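Local coordinates for protein cytochrome C' (Rubrivivax gelatinosus, PDB 2J8W) that binds a covalently attached, high-spin heme c with no sixth ligand and is associated with electron transfer, though its exact function is not known, at residues A90-K95 against V112-G117. Residues are numbered along the deposited sequence; the frame is centred on the assembly and turned at random. Where two conformers were deposited one is given.
Sequences AAAVDK and VGETGG
Lys95 and Glu114 form a salt bridge at the exposed margin of this helix pair, with Lys95 NZ 3.1 Å from Glu114 OE1 in the conformer described; since the glutamate is modelled in two positions, the pairing is probably not constant. The carboxylate receives the ammonium on the syn lone pair of OE1, the side of its other oxygen. Glu114 CG lies anti to the backbone N (chi1 -168°), and from there an extended chain spans the gap between the helices. The lysine chain, also extended beyond CG, crosses the glutamate at about a right angle. Long, flexible side chains suit this exposed edge, where charges can meet across the groove and still face solvent.

Deeper in, Thr115 is buried, and its hydroxyl is satisfied within its own helix: OG1, anti to the carbonyl carbon (chi1 -61°), hydrogen-bonds to Ala111 O one turn back. The polar atom can therefore lie against Ala92, whose CB is 3.6 Å from Thr115 OG1.

Ala92 is the central packing residue. Its methyl points at the opposing helix, resting against Thr115 CA, and in this conformer Glu114 CG lies 3.9 Å from Ala92 CB. So small a side chain lets the backbones approach to 4.9 Å between Ala92 CA and Thr115 CA, with local axes 8.4 Å apart and nearly antiparallel at 160°. On the inner side, Val93 CG2 meets Thr115 CG2 at 4.1 Å; Val93 also packs on Ser49 and Ser52 of helix 38-52, while Thr115 touches Phe23 of helix 5-30 and the heme.

The contact thus joins helices 79-102 and 105-126 of the cytochrome c' four-helix bundle, grading from an ion pair at the surface to small apolar groups and Thr115, one turn before Cys119, which binds the heme covalently.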
loop_
_atom_site.group_PDB
_atom_site.type_symbol
_atom_site.label_atom_id
_atom_site.label_comp_id
_atom_site.label_asym_id
_atom_site.label_seq_id
_atom_site.Cartn_x
_atom_site.Cartn_y
_atom_site.Cartn_z
ATOM N N ALA A 90 -8.990 -12.784 6.233
ATOM C CA ALA A 90 -9.670 -12.556 4.953
ATOM C C ALA A 90 -11.198 -12.600 5.102
ATOM O O ALA A 90 -11.944 -11.815 4.478
ATOM C CB ALA A 90 -9.221 -13.573 3.906
ATOM N N ALA A 91 -11.696 -13.508 5.921
ATOM C CA ALA A 91 -13.137 -13.607 6.139
ATOM C C ALA A 91 -13.689 -12.356 6.816
ATOM O O ALA A 91 -14.764 -11.876 6.449
ATOM C CB ALA A 91 -13.441 -14.851 7.000
ATOM N N ALA A 92 -12.961 -11.830 7.796
ATOM C CA ALA A 92 -13.365 -10.621 8.500
ATOM C C ALA A 92 -13.334 -9.437 7.551
ATOM O O ALA A 92 -14.234 -8.610 7.579
ATOM C CB ALA A 92 -12.456 -10.396 9.703
ATOM N N VAL A 93 -12.302 -9.340 6.718
ATOM C CA VAL A 93 -12.207 -8.227 5.782
ATOM C C VAL A 93 -13.342 -8.304 4.767
ATOM O O VAL A 93 -13.869 -7.290 4.352
ATOM C CB VAL A 93 -10.819 -8.170 5.121
ATOM C CG1 VAL A 93 -10.831 -7.204 3.908
ATOM C CG2 VAL A 93 -9.709 -7.864 6.166
ATOM N N ASP A 94 -13.753 -9.498 4.363
ATOM C CA ASP A 94 -14.889 -9.612 3.473
ATOM C C ASP A 94 -16.123 -8.982 4.116
ATOM O O ASP A 94 -16.905 -8.290 3.454
ATOM C CB ASP A 94 -15.200 -11.087 3.174
ATOM C CG ASP A 94 -14.268 -11.716 2.181
ATOM O OD1 ASP A 94 -13.540 -10.988 1.489
ATOM O OD2 ASP A 94 -14.317 -12.983 2.076
ATOM N N LYS A 95 -16.352 -9.279 5.373
ATOM C CA LYS A 95 -17.466 -8.667 6.090
ATOM C C LYS A 95 -17.319 -7.162 6.216
ATOM O O LYS A 95 -18.304 -6.434 6.119
ATOM C CB LYS A 95 -17.609 -9.275 7.469
ATOM C CG LYS A 95 -18.008 -10.704 7.457
ATOM C CD LYS A 95 -18.210 -11.157 8.893
ATOM C CE LYS A 95 -19.199 -12.269 9.064
ATOM N NZ LYS A 95 -19.641 -12.297 10.484
ATOM N N VAL A 112 -15.452 -4.106 12.155
ATOM C CA VAL A 112 -14.203 -3.571 12.716
ATOM C C VAL A 112 -13.747 -4.444 13.882
ATOM O O VAL A 112 -12.566 -4.790 14.006
ATOM C CB VAL A 112 -14.362 -2.112 13.140
ATOM C CG1 VAL A 112 -13.244 -1.661 14.096
ATOM C CG2 VAL A 112 -14.432 -1.213 11.929
ATOM N N GLY A 113 -14.690 -4.861 14.724
ATOM C CA GLY A 113 -14.301 -5.718 15.838
ATOM C C GLY A 113 -13.773 -7.062 15.400
ATOM O O GLY A 113 -12.749 -7.563 15.891
ATOM N N GLU A 114 -14.471 -7.653 14.453
ATOM C CA GLU A 114 -14.040 -8.974 13.942
ATOM C C GLU A 114 -12.674 -8.854 13.267
ATOM O O GLU A 114 -11.775 -9.704 13.420
ATOM C CB GLU A 114 -15.105 -9.502 12.973
ATOM C CG GLU A 114 -14.963 -10.949 12.573
ATOM C CD GLU A 114 -16.236 -11.554 11.959
ATOM O OE1 GLU A 114 -17.161 -10.809 11.578
ATOM O OE2 GLU A 114 -16.300 -12.801 11.828
ATOM N N THR A 115 -12.500 -7.812 12.462
ATOM C CA THR A 115 -11.243 -7.631 11.742
ATOM C C THR A 115 -10.093 -7.411 12.718
ATOM O O THR A 115 -9.047 -8.048 12.635
ATOM C CB THR A 115 -11.354 -6.483 10.724
ATOM O OG1 THR A 115 -12.362 -6.791 9.776
ATOM C CG2 THR A 115 -10.057 -6.292 9.968
ATOM N N GLY A 116 -10.297 -6.527 13.677
ATOM C CA GLY A 116 -9.296 -6.282 14.684
ATOM C C GLY A 116 -8.924 -7.526 15.467
ATOM O O GLY A 116 -7.734 -7.747 15.764
ATOM N N GLY A 117 -9.913 -8.355 15.793
ATOM C CA GLY A 117 -9.627 -9.642 16.449
ATOM C C GLY A 117 -8.741 -10.547 15.604
ATOM O O GLY A 117 -7.870 -11.255 16.118
#